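Local coordinates for sniffer CG10964-PA (Drosophila melanogaster, PDB 1SNY), which probably reduces carbonyl compounds with NADPH as a member of the short-chain dehydrogenase/reductase family, and binds NADP in a Rossmann fold, at residues A[199-202]-A[203-206]; A[233-236]-A[237-241]. All blocks are in the same frame, centred on the assembly; numbering follows the deposited sequence.

Contact 1: A[199-202]-A[203-206]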
ATOM      1  N   ALA A 199       1.809  -7.101  -2.147  1.00 17.20           N
ATOM      2  CA  ALA A 199       2.411  -7.601  -3.381  1.00 16.53           C
ATOM      3  C   ALA A 199       3.104  -8.939  -3.095  1.00 17.82           C
ATOM      4  O   ALA A 199       3.058  -9.878  -3.890  1.00 18.13           O
ATOM      5  CB  ALA A 199       3.426  -6.580  -3.911  1.00 20.43           C
ATOM      6  N   THR A 200       3.756  -9.019  -1.946  1.00 17.47           N
ATOM      7  CA  THR A 200       4.428 -10.254  -1.560  1.00 18.63           C
ATOM      8  C   THR A 200       3.427 -11.412  -1.507  1.00 17.48           C
ATOM      9  O   THR A 200       3.707 -12.512  -1.993  1.00 16.82           O
ATOM     10  CB  THR A 200       5.092 -10.108  -0.183  1.00 17.96           C
ATOM     11  OG1 THR A 200       6.233  -9.246  -0.288  1.00 19.54           O
ATOM     12  CG2 THR A 200       5.517 -11.475   0.350  1.00 17.87           C
ATOM     13  N   LYS A 201       2.261 -11.162  -0.916  1.00 19.41           N
ATOM     14  CA  LYS A 201       1.239 -12.209  -0.803  1.00 21.02           C
ATOM     15  C   LYS A 201       0.750 -12.616  -2.189  1.00 21.65           C
ATOM     16  O   LYS A 201       0.690 -13.800  -2.499  1.00 22.33           O
ATOM     17  CB  LYS A 201       0.064 -11.728   0.064  1.00 20.92           C
ATOM     18  CG  LYS A 201      -0.953 -12.821   0.402  1.00 25.10           C
ATOM     19  CD  LYS A 201      -0.305 -13.944   1.208  1.00 26.69           C
ATOM     20  CE  LYS A 201      -1.328 -14.962   1.720  1.00 30.23           C
ATOM     21  NZ  LYS A 201      -2.185 -14.410   2.810  1.00 32.72           N
ATOM     22  N   SER A 202       0.417 -11.650  -3.042  1.00 19.93           N
ATOM     23  CA  SER A 202      -0.044 -12.008  -4.383  1.00 20.31           C
ATOM     24  C   SER A 202       1.024 -12.745  -5.179  1.00 19.63           C
ATOM     25  O   SER A 202       0.723 -13.706  -5.888  1.00 21.62           O
ATOM     26  CB  SER A 202      -0.508 -10.774  -5.170  1.00 20.73           C
ATOM     27  OG  SER A 202      -1.869 -10.496  -4.904  1.00 21.01           O
ATOM     28  N   LEU A 203       2.270 -12.302  -5.072  1.00 21.07           N
ATOM     29  CA  LEU A 203       3.332 -12.986  -5.796  1.00 20.52           C
ATOM     30  C   LEU A 203       3.435 -14.446  -5.328  1.00 21.20           C
ATOM     31  O   LEU A 203       3.629 -15.341  -6.147  1.00 22.84           O
ATOM     32  CB  LEU A 203       4.673 -12.274  -5.599  1.00 18.74           C
ATOM     33  CG  LEU A 203       4.897 -10.961  -6.362  1.00 17.74           C
ATOM     34  CD1 LEU A 203       6.092 -10.232  -5.779  1.00 14.14           C
ATOM     35  CD2 LEU A 203       5.117 -11.261  -7.852  1.00 18.26           C
ATOM     36  N   SER A 204       3.286 -14.688  -4.025  1.00 23.64           N
ATOM     37  CA  SER A 204       3.383 -16.058  -3.496  1.00 23.36           C
ATOM     38  C   SER A 204       2.341 -16.990  -4.112  1.00 24.27           C
ATOM     39  O   SER A 204       2.632 -18.157  -4.418  1.00 23.93           O
ATOM     40  CB  SER A 204       3.230 -16.069  -1.970  1.00 23.68           C
ATOM     41  OG  SER A 204       1.883 -15.833  -1.588  1.00 21.99           O
ATOM     42  N   VAL A 205       1.129 -16.475  -4.300  1.00 24.19           N
ATOM     43  CA  VAL A 205       0.049 -17.259  -4.892  1.00 24.21           C
ATOM     44  C   VAL A 205       0.281 -17.466  -6.387  1.00 25.26           C
ATOM     45  O   VAL A 205       0.214 -18.590  -6.897  1.00 25.03           O
ATOM     46  CB  VAL A 205      -1.320 -16.556  -4.694  1.00 22.87           C
ATOM     47  CG1 VAL A 205      -2.424 -17.362  -5.367  1.00 25.01           C
ATOM     48  CG2 VAL A 205      -1.607 -16.389  -3.215  1.00 24.08           C
ATOM     49  N   ASP A 206       0.576 -16.376  -7.089  1.00 25.73           N
ATOM     50  CA  ASP A 206       0.797 -16.432  -8.527  1.00 26.32           C
ATOM     51  C   ASP A 206       2.014 -17.240  -8.974  1.00 25.28           C
ATOM     52  O   ASP A 206       2.006 -17.818 -10.059  1.00 28.31           O
ATOM     53  CB  ASP A 206       0.905 -15.013  -9.108  1.00 24.14           C
ATOM     54  CG  ASP A 206      -0.364 -14.196  -8.913  1.00 28.44           C
ATOM     55  OD1 ASP A 206      -1.387 -14.765  -8.480  1.00 25.32           O
ATOM     56  OD2 ASP A 206      -0.339 -12.979  -9.199  1.00 22.90           O
TER

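Contact 2: A[233-236]-A[237-241]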
ATOM      1  N   LEU A 233      20.003  -2.958  16.861  1.00 44.35           N
ATOM      2  CA  LEU A 233      20.821  -3.885  16.090  1.00 43.50           C
ATOM      3  C   LEU A 233      21.831  -3.175  15.192  1.00 43.55           C
ATOM      4  O   LEU A 233      21.585  -2.068  14.715  1.00 43.47           O
ATOM      5  CB  LEU A 233      19.924  -4.774  15.225  1.00 42.50           C
ATOM      6  CG  LEU A 233      18.887  -5.661  15.920  1.00 42.40           C
ATOM      7  CD1 LEU A 233      18.001  -6.320  14.869  1.00 42.48           C
ATOM      8  CD2 LEU A 233      19.582  -6.716  16.769  1.00 43.27           C
ATOM      9  N   ASP A 234      22.974  -3.819  14.976  1.00 42.97           N
ATOM     10  CA  ASP A 234      23.998  -3.268  14.101  1.00 43.70           C
ATOM     11  C   ASP A 234      23.833  -3.988  12.763  1.00 42.57           C
ATOM     12  O   ASP A 234      23.034  -4.917  12.655  1.00 41.59           O
ATOM     13  CB  ASP A 234      25.399  -3.506  14.678  1.00 46.80           C
ATOM     14  CG  ASP A 234      25.724  -4.977  14.846  1.00 48.40           C
ATOM     15  OD1 ASP A 234      25.638  -5.725  13.853  1.00 49.55           O
ATOM     16  OD2 ASP A 234      26.072  -5.381  15.976  1.00 51.62           O
ATOM     17  N   VAL A 235      24.578  -3.568  11.748  1.00 41.67           N
ATOM     18  CA  VAL A 235      24.462  -4.186  10.430  1.00 41.11           C
ATOM     19  C   VAL A 235      24.823  -5.677  10.367  1.00 41.24           C
ATOM     20  O   VAL A 235      24.029  -6.489   9.886  1.00 40.16           O
ATOM     21  CB  VAL A 235      25.308  -3.420   9.387  1.00 41.40           C
ATOM     22  CG1 VAL A 235      25.132  -4.046   8.016  1.00 41.84           C
ATOM     23  CG2 VAL A 235      24.892  -1.958   9.360  1.00 41.92           C
ATOM     24  N   PRO A 236      26.023  -6.057  10.843  1.00 40.96           N
ATOM     25  CA  PRO A 236      26.435  -7.468  10.810  1.00 41.38           C
ATOM     26  C   PRO A 236      25.497  -8.405  11.571  1.00 41.90           C
ATOM     27  O   PRO A 236      25.229  -9.524  11.130  1.00 41.39           O
ATOM     28  CB  PRO A 236      27.831  -7.432  11.429  1.00 41.54           C
ATOM     29  CG  PRO A 236      28.332  -6.081  11.041  1.00 42.62           C
ATOM     30  CD  PRO A 236      27.127  -5.211  11.322  1.00 42.78           C
ATOM     31  N   THR A 237      25.003  -7.944  12.716  1.00 40.76           N
ATOM     32  CA  THR A 237      24.103  -8.748  13.533  1.00 40.52           C
ATOM     33  C   THR A 237      22.809  -9.036  12.783  1.00 40.73           C
ATOM     34  O   THR A 237      22.339 -10.178  12.741  1.00 40.67           O
ATOM     35  CB  THR A 237      23.757  -8.031  14.854  1.00 40.34           C
ATOM     36  OG1 THR A 237      24.962  -7.763  15.582  1.00 40.22           O
ATOM     37  CG2 THR A 237      22.838  -8.896  15.706  1.00 40.05           C
ATOM     38  N   SER A 238      22.231  -7.995  12.194  1.00 39.40           N
ATOM     39  CA  SER A 238      20.989  -8.142  11.452  1.00 38.74           C
ATOM     40  C   SER A 238      21.192  -8.965  10.190  1.00 38.45           C
ATOM     41  O   SER A 238      20.575 -10.017  10.023  1.00 38.88           O
ATOM     42  CB  SER A 238      20.421  -6.768  11.078  1.00 38.34           C
ATOM     43  OG  SER A 238      19.253  -6.906  10.288  1.00 35.44           O
ATOM     44  N   THR A 239      22.059  -8.486   9.304  1.00 38.43           N
ATOM     45  CA  THR A 239      22.321  -9.180   8.048  1.00 40.12           C
ATOM     46  C   THR A 239      22.811 -10.611   8.252  1.00 40.17           C
ATOM     47  O   THR A 239      22.503 -11.494   7.450  1.00 39.93           O
ATOM     48  CB  THR A 239      23.347  -8.409   7.183  1.00 40.06           C
ATOM     49  OG1 THR A 239      24.572  -8.256   7.906  1.00 40.81           O
ATOM     50  CG2 THR A 239      22.802  -7.032   6.817  1.00 41.30           C
ATOM     51  N   GLY A 240      23.567 -10.841   9.322  1.00 39.68           N
ATOM     52  CA  GLY A 240      24.055 -12.180   9.589  1.00 38.98           C
ATOM     53  C   GLY A 240      22.881 -13.111   9.814  1.00 40.45           C
ATOM     54  O   GLY A 240      22.790 -14.186   9.215  1.00 40.53           O
ATOM     55  N   GLN A 241      21.961 -12.693  10.678  1.00 40.08           N
ATOM     56  CA  GLN A 241      20.787 -13.501  10.968  1.00 40.95           C
ATOM     57  C   GLN A 241      19.862 -13.560   9.751  1.00 38.97           C
ATOM     58  O   GLN A 241      19.222 -14.583   9.500  1.00 38.43           O
ATOM     59  CB  GLN A 241      20.035 -12.929  12.170  1.00 42.59           C
ATOM     60  CG  GLN A 241      20.896 -12.766  13.412  1.00 46.80           C
ATOM     61  CD  GLN A 241      20.093 -12.335  14.626  1.00 49.65           C
ATOM     62  OE1 GLN A 241      19.269 -13.094  15.144  1.00 50.59           O
ATOM     63  NE2 GLN A 241      20.324 -11.107  15.083  1.00 50.75           N
TER

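Contact 1: A[199-202]-A[203-206]
Leu203 sits one helical turn beyond Ala199, and its side chain leans on the Ala199 carbonyl that its own amide uses. Leu203 N donates to Ala199 O at 2.8 Å, with an N-H...O angle of 164°. Turned beside its backbone N by a chi1 of -75°, the leucine branch brings CG to 3.3 Å from Ala199 O, so that carbonyl is both bonded and shielded by hydrocarbon. The same side chain packs on Cys214 of strand 213-217 and on Tyr187 of the second subunit. Ser202 faces that subunit as well: its OG is bonded to Asn181 ND2 and Gly185 O there, while its carbonyl stays within the helix and takes the nearly straight bond from Asp206 N to Ser202 O, 2.9 Å long. Alongside this bond lies the Asp206 carboxylate, CG 3.3 Å from Ser202 O, and OD2 accepts from Tyr187 OH and Gly185 N of the second subunit. The carbonyl of Lys201 serves two donors. Val205 N approaches Lys201 O at 3.3 Å, and the hydroxyl of Ser204, OG, bonds to Lys201 O at 2.5 Å; a chi1 of 73° swings this hydroxyl back over the preceding turn, which ties it to the main chain of its own helix. Lys201 itself runs past it, CD lying 4.0 Å from Ser204 OG, and its chain carries NZ to Ile178 O of the second subunit. The pattern is that of a helix packed between the parallel sheet and the second subunit, here near the end of helix 187-207, which carries Tyr189 and Lys193 in the YxxxK spacing of short-chain dehydrogenases.

Contact 2: A[233-236]-A[237-241]
Thr237 is gripped by the carboxylate of Asp234 through both its backbone and its side chain. Thr237 N meets Asp234 OD1 at 2.6 Å, nearly along the C-O axis, while Thr237 OG1 lies 2.7 Å from Asp234 OD2 and almost as near to OD1. With a chi1 of 61° the aspartate turns its carboxylate up to the helix start. On the other branch, Thr237 CG2 rests 4.1 Å from Leu233 CD2, the two side chains crossing at about a right angle. Ser238 N donates to Asp234 O at 3.2 Å, while its hydroxyl bonds to Pro219 O. Asp234 is thus the N-cap of helix 235-248, the connecting helix of the beta-alpha-beta crossover from strand 213-217 to strand 257-258, and its negative charge would be expected to suit the positive end of the helix dipole. Thr239 doubles its hold on Val235 O: the amide comes nearly straight at the carbonyl, and OG1, 2.7 Å from Val235 O, arrives 41° out of the carbonyl plane. Its methyl CG2 touches Val235 CG1 at 4.0 Å, and the same residue packs on Leu37 and Ala40 of helix 32-42. Gly240 N bonds to Pro236 O at 2.8 Å. Gln241 folds back on Thr237 O, to which NE2 and the backbone N donate from opposite faces of the carbonyl plane.

In the fold
The two contacts lie on opposite sides of the chain's centre, with their own centres 27 Å apart and nearest atoms about 17 Å apart, so they do not touch. Contact 1 comes first along the chain, in helix 187-207; strand 213-217 of the parallel Rossmann sheet follows, then contact 2 at the start of helix 235-248, which leads on to strand 257-258. Strand 213-217 and the loop after it, which carries Val222 and Thr224, lie between the two helices in sequence. Contact 1 faces the second subunit, whereas contact 2 is touched by no other chain and stands close to Val222 and Thr224, which bind NADP(+). One contact thus belongs to the dimer interface and the other to the surroundings of the cofactor.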